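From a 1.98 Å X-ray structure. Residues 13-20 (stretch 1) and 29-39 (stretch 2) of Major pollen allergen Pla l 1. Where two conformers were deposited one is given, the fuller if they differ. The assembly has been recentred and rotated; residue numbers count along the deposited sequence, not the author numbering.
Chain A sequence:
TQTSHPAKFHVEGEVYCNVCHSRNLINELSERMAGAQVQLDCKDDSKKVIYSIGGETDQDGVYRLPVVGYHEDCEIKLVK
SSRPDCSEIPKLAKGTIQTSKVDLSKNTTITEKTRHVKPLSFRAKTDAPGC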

ATOM      1  N   GLY A  13       3.809   4.441  -3.937  1.00 28.87           N
ATOM      2  CA  GLY A  13       4.333   3.459  -2.978  1.00 26.81           C
ATOM      3  C   GLY A  13       4.669   2.179  -3.733  1.00 26.40           C
ATOM      4  O   GLY A  13       4.461   2.079  -4.928  1.00 21.96           O
ATOM      5  N   GLU A  14       5.219   1.226  -2.993  1.00 25.66           N
ATOM      6  CA  GLU A  14       5.648  -0.071  -3.542  0.80 28.49           C
ATOM      7  C   GLU A  14       4.850  -1.264  -2.994  1.00 26.31           C
ATOM      8  O   GLU A  14       4.408  -1.214  -1.836  1.00 23.30           O
ATOM      9  CB  GLU A  14       7.140  -0.305  -3.238  0.80 28.09           C
ATOM     10  CG  GLU A  14       8.118   0.597  -3.989  0.80 35.84           C
ATOM     11  CD  GLU A  14       8.237   1.961  -3.333  0.80 43.49           C
ATOM     12  OE1 GLU A  14       8.722   2.024  -2.176  0.80 47.09           O
ATOM     13  OE2 GLU A  14       7.860   2.967  -3.966  0.80 45.01           O
ATOM     14  N   VAL A  15       4.707  -2.349  -3.778  1.00 24.05           N
ATOM     15  CA  VAL A  15       4.151  -3.587  -3.242  1.00 22.67           C
ATOM     16  C   VAL A  15       5.188  -4.699  -3.502  1.00 24.23           C
ATOM     17  O   VAL A  15       5.707  -4.800  -4.620  1.00 25.99           O
ATOM     18  CB  VAL A  15       2.789  -3.922  -3.926  1.00 19.83           C
ATOM     19  CG1 VAL A  15       2.234  -5.299  -3.488  1.00 18.70           C
ATOM     20  CG2 VAL A  15       1.777  -2.831  -3.575  1.00 19.19           C
ATOM     21  N   TYR A  16       5.454  -5.531  -2.505  1.00 22.42           N
ATOM     22  CA  TYR A  16       6.320  -6.679  -2.642  1.00 23.85           C
ATOM     23  C   TYR A  16       5.588  -8.037  -2.360  1.00 22.39           C
ATOM     24  O   TYR A  16       4.535  -8.074  -1.704  1.00 24.49           O
ATOM     25  CB  TYR A  16       7.481  -6.571  -1.598  1.00 24.12           C
ATOM     26  CG  TYR A  16       8.454  -5.450  -1.824  1.00 25.84           C
ATOM     27  CD1 TYR A  16       8.123  -4.116  -1.470  1.00 25.11           C
ATOM     28  CD2 TYR A  16       9.667  -5.690  -2.425  1.00 25.09           C
ATOM     29  CE1 TYR A  16       9.013  -3.084  -1.669  1.00 29.15           C
ATOM     30  CE2 TYR A  16      10.556  -4.633  -2.634  1.00 26.56           C
ATOM     31  CZ  TYR A  16      10.209  -3.334  -2.277  1.00 28.55           C
ATOM     32  OH  TYR A  16      11.102  -2.274  -2.477  1.00 32.47           O
ATOM     33  N   CYS A  17       6.259  -9.121  -2.695  1.00 23.92           N
ATOM     34  CA  CYS A  17       5.961 -10.471  -2.151  1.00 25.68           C
ATOM     35  C   CYS A  17       7.054 -10.688  -1.038  1.00 23.56           C
ATOM     36  O   CYS A  17       8.226 -10.659  -1.307  1.00 24.22           O
ATOM     37  CB  CYS A  17       6.138 -11.557  -3.248  1.00 26.61           C
ATOM     38  SG  CYS A  17       5.898 -13.247  -2.550  1.00 30.52           S
ATOM     39  N   ASN A  18       6.621 -10.900   0.214  1.00 24.77           N
ATOM     40  CA  ASN A  18       7.511 -11.377   1.276  1.00 21.46           C
ATOM     41  C   ASN A  18       7.544 -12.913   1.092  1.00 24.81           C
ATOM     42  O   ASN A  18       6.528 -13.574   1.289  1.00 21.90           O
ATOM     43  CB  ASN A  18       6.947 -10.936   2.622  1.00 20.90           C
ATOM     44  CG  ASN A  18       7.530 -11.735   3.811  1.00 19.34           C
ATOM     45  OD1 ASN A  18       8.691 -12.189   3.735  1.00 23.95           O
ATOM     46  ND2 ASN A  18       6.752 -11.890   4.886  1.00 22.02           N
ATOM     47  N   VAL A  19       8.720 -13.470   0.781  1.00 24.21           N
ATOM     48  CA  VAL A  19       8.865 -14.902   0.564  1.00 25.56           C
ATOM     49  C   VAL A  19       9.056 -15.729   1.864  1.00 29.50           C
ATOM     50  O   VAL A  19       9.275 -16.949   1.829  1.00 26.66           O
ATOM     51  CB  VAL A  19       9.954 -15.165  -0.470  1.00 26.77           C
ATOM     52  CG1 VAL A  19       9.722 -14.296  -1.729  1.00 27.87           C
ATOM     53  CG2 VAL A  19      11.358 -14.807   0.091  1.00 23.57           C
ATOM     54  N   CYS A  20       8.957 -15.059   3.010  1.00 23.87           N
ATOM     55  CA  CYS A  20       9.053 -15.764   4.323  1.00 28.95           C
ATOM     56  C   CYS A  20       7.727 -15.806   4.970  1.00 27.10           C
ATOM     57  O   CYS A  20       7.313 -14.856   5.704  1.00 27.48           O
ATOM     58  CB  CYS A  20      10.066 -15.093   5.283  1.00 27.78           C
ATOM     59  SG  CYS A  20      11.677 -14.784   4.534  1.00 35.26           S
TER
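Stretch 2 (29-39) LSERMAGAQVQ

Stretch 2 runs antiparallel to stretch 1, and the two backbones pair over a short length. Residues 13-18 form a strand that begins earlier in the chain; against it lie Glu31 and Arg32, extended as a two-residue strand, before the chain loops through 33-36 and becomes strand again at 37-39. In that loop Gly35 has phi/psi of 89/2, where a CB would be jammed against the carbonyl O of Ala34, so the position calls for glycine. The register sets Tyr16 beside Arg32 (CA to CA 4.3 Å), Cys17 beside Glu31 (CA to CA 5.1 Å) and Asn18 beside Ser30 (CA to CA 4.8 Å).

Three nearly linear backbone hydrogen bonds hold this ladder. Cys17 and Glu31 form the hydrogen-bonded pair and satisfy each other twice: Cys17 N donates to Glu31 O at 2.7 Å, and Glu31 N donates to Cys17 O at 3.0 Å. Two residues along each strand, Met33 N donates to Val15 O, also at 3.0 Å, so Tyr16 and Arg32 lie between these bonds as a non-hydrogen-bonded pair. Two of the carbonyls receive CA-H...O contacts as well, Glu31 O from Tyr16 CA at 3.3 Å and Cys17 O from Ser30 CA at 3.4 Å.

Beyond the ladder, a water takes over the bridging. It donates to Asn18 OD1 (2.8 Å) and accepts from Val19 N (3.1 Å) and Ser30 OG (2.7 Å), linking the stretches where direct backbone bonds have ceased. Asn18, at the end of the strand, suits its place because its amide carries both an acceptor and a donor: OD1 also accepts from Cys20 N at 3.0 Å, while ND2 gives a weak bond to Cys20 O at 3.1 Å and is satisfied elsewhere in the structure.

Apolar side chains fill the space beside the polar network. The branched Val15 reaches two partners, with CG1 3.7 Å from Ala36 CB and CG2 3.7 Å from Val38 CG1; these buried groups have no polar atoms to satisfy. The flexible Met33 brings its CE to 4.1 Å from Cys17 CB. At the other end, Val19 CG2 packs 3.6 Å from Leu29 CB. Cys17 and Cys20 are each bonded covalently elsewhere in the structure.

The side chains of Tyr16 and Arg32 diverge at their bases, yet both are long enough to meet again: Tyr16 OH lies over one face of the guanidinium, 3.6 Å from Arg32 NH2. This is packing, and Arg32 NH1 finds its hydrogen bond elsewhere in the structure. Glu31 is exposed, which suits a charged side chain; OE1 is hydrogen-bonded elsewhere in the structure.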

ATOM      1  N   LEU A  29      15.105 -10.456   0.795  1.00 37.03           N
ATOM      2  CA  LEU A  29      14.564 -11.570   0.007  1.00 34.79           C
ATOM      3  C   LEU A  29      13.301 -11.154  -0.703  1.00 33.94           C
ATOM      4  O   LEU A  29      12.850 -11.876  -1.587  1.00 37.82           O
ATOM      5  CB  LEU A  29      14.340 -12.863   0.806  1.00 37.02           C
ATOM      6  CG  LEU A  29      15.592 -13.573   1.338  1.00 37.39           C
ATOM      7  CD1 LEU A  29      15.225 -14.743   2.239  1.00 30.92           C
ATOM      8  CD2 LEU A  29      16.561 -14.004   0.248  1.00 31.85           C
ATOM      9  N   SER A  30      12.705 -10.035  -0.278  1.00 31.93           N
ATOM     10  CA  SER A  30      11.427  -9.554  -0.815  1.00 28.75           C
ATOM     11  C   SER A  30      11.512  -9.235  -2.334  1.00 29.77           C
ATOM     12  O   SER A  30      12.560  -8.786  -2.813  1.00 27.90           O
ATOM     13  CB  SER A  30      10.880  -8.397   0.017  1.00 23.34           C
ATOM     14  OG  SER A  30      10.780  -8.842   1.395  1.00 26.63           O
ATOM     15  N   GLU A  31      10.430  -9.541  -3.079  1.00 26.70           N
ATOM     16  CA  GLU A  31      10.368  -9.347  -4.556  1.00 27.10           C
ATOM     17  C   GLU A  31       9.287  -8.356  -4.935  1.00 23.36           C
ATOM     18  O   GLU A  31       8.148  -8.562  -4.571  1.00 25.14           O
ATOM     19  CB  GLU A  31       9.972 -10.711  -5.209  1.00 26.47           C
ATOM     20  CG  GLU A  31      11.017 -11.789  -4.903  1.00 31.90           C
ATOM     21  CD  GLU A  31      10.682 -13.186  -5.438  1.00 35.02           C
ATOM     22  OE1 GLU A  31       9.655 -13.386  -6.147  1.00 35.89           O
ATOM     23  OE2 GLU A  31      11.469 -14.083  -5.114  1.00 37.38           O
ATOM     24  N   ARG A  32       9.653  -7.299  -5.631  1.00 28.14           N
ATOM     25  CA  ARG A  32       8.717  -6.335  -6.228  1.00 30.26           C
ATOM     26  C   ARG A  32       7.620  -7.045  -7.016  1.00 31.11           C
ATOM     27  O   ARG A  32       7.910  -7.914  -7.793  1.00 28.57           O
ATOM     28  CB  ARG A  32       9.505  -5.384  -7.153  1.00 32.46           C
ATOM     29  CG  ARG A  32      10.481  -4.445  -6.397  1.00 36.87           C
ATOM     30  CD  ARG A  32      11.516  -3.695  -7.258  1.00 38.09           C
ATOM     31  NE  ARG A  32      12.272  -2.740  -6.423  1.00 46.87           N
ATOM     32  CZ  ARG A  32      11.870  -1.490  -6.107  1.00 53.71           C
ATOM     33  NH1 ARG A  32      10.727  -0.991  -6.591  1.00 44.48           N
ATOM     34  NH2 ARG A  32      12.626  -0.723  -5.307  1.00 52.78           N
ATOM     35  N   MET A  33       6.353  -6.701  -6.796  1.00 25.87           N
ATOM     36  CA  MET A  33       5.233  -7.370  -7.493  1.00 27.94           C
ATOM     37  C   MET A  33       4.521  -6.404  -8.490  1.00 31.69           C
ATOM     38  O   MET A  33       3.882  -5.418  -8.068  1.00 27.65           O
ATOM     39  CB  MET A  33       4.180  -7.885  -6.479  1.00 26.69           C
ATOM     40  CG  MET A  33       2.968  -8.567  -7.111  1.00 21.08           C
ATOM     41  SD  MET A  33       1.706  -9.111  -5.991  1.00 25.79           S
ATOM     42  CE  MET A  33       2.675 -10.213  -4.947  1.00 28.23           C
ATOM     43  N   ALA A  34       4.578  -6.735  -9.787  1.00 27.34           N
ATOM     44  CA  ALA A  34       3.782  -6.117 -10.841  1.00 28.16           C
ATOM     45  C   ALA A  34       2.376  -6.629 -10.874  1.00 30.95           C
ATOM     46  O   ALA A  34       2.115  -7.821 -10.678  1.00 33.66           O
ATOM     47  CB  ALA A  34       4.456  -6.342 -12.225  1.00 36.15           C
ATOM     48  N   GLY A  35       1.435  -5.730 -11.134  1.00 27.13           N
ATOM     49  CA  GLY A  35       0.041  -6.157 -11.357  1.00 24.23           C
ATOM     50  C   GLY A  35      -0.742  -6.223 -10.098  1.00 30.37           C
ATOM     51  O   GLY A  35      -1.883  -6.659 -10.125  1.00 27.10           O
ATOM     52  N   ALA A  36      -0.131  -5.848  -8.943  1.00 25.89           N
ATOM     53  CA  ALA A  36      -0.904  -5.895  -7.718  1.00 28.66           C
ATOM     54  C   ALA A  36      -1.926  -4.782  -7.798  1.00 26.47           C
ATOM     55  O   ALA A  36      -1.672  -3.762  -8.385  1.00 28.53           O
ATOM     56  CB  ALA A  36      -0.011  -5.683  -6.456  1.00 23.11           C
ATOM     57  N   GLN A  37      -3.063  -4.964  -7.125  1.00 28.91           N
ATOM     58  CA  GLN A  37      -4.048  -3.925  -7.056  1.00 30.01           C
ATOM     59  C   GLN A  37      -4.138  -3.401  -5.618  1.00 26.78           C
ATOM     60  O   GLN A  37      -4.285  -4.186  -4.670  1.00 24.08           O
ATOM     61  CB  GLN A  37      -5.407  -4.452  -7.528  1.00 31.14           C
ATOM     62  CG  GLN A  37      -5.429  -4.879  -9.024  1.00 36.80           C
ATOM     63  CD  GLN A  37      -6.636  -5.754  -9.388  1.00 43.15           C
ATOM     64  OE1 GLN A  37      -7.739  -5.656  -8.786  1.00 45.12           O
ATOM     65  NE2 GLN A  37      -6.422  -6.651 -10.322  1.00 40.58           N
ATOM     66  N   VAL A  38      -4.140  -2.061  -5.512  1.00 26.89           N
ATOM     67  CA  VAL A  38      -4.182  -1.341  -4.242  1.00 21.48           C
ATOM     68  C   VAL A  38      -5.380  -0.368  -4.260  1.00 25.19           C
ATOM     69  O   VAL A  38      -5.986  -0.100  -5.309  1.00 28.46           O
ATOM     70  CB  VAL A  38      -2.845  -0.610  -3.945  1.00 22.23           C
ATOM     71  CG1 VAL A  38      -1.619  -1.552  -3.995  1.00 20.41           C
ATOM     72  CG2 VAL A  38      -2.605   0.495  -4.965  1.00 21.44           C
ATOM     73  N   GLN A  39      -5.775   0.132  -3.107  1.00 23.91           N
ATOM     74  CA  GLN A  39      -6.836   1.113  -3.084  1.00 27.71           C
ATOM     75  C   GLN A  39      -6.577   2.152  -1.986  1.00 26.24           C
ATOM     76  O   GLN A  39      -6.290   1.779  -0.822  1.00 23.93           O
ATOM     77  CB  GLN A  39      -8.163   0.400  -2.808  1.00 31.57           C
ATOM     78  CG  GLN A  39      -9.383   1.315  -2.787  1.00 36.92           C
ATOM     79  CD  GLN A  39     -10.656   0.511  -2.814  1.00 41.02           C
ATOM     80  OE1 GLN A  39     -10.818  -0.362  -3.689  1.00 43.07           O
ATOM     81  NE2 GLN A  39     -11.538   0.739  -1.832  1.00 37.09           N
TER
HETATM   82  O   HOH W   1      10.762 -11.481   2.019  1.00 26.44           O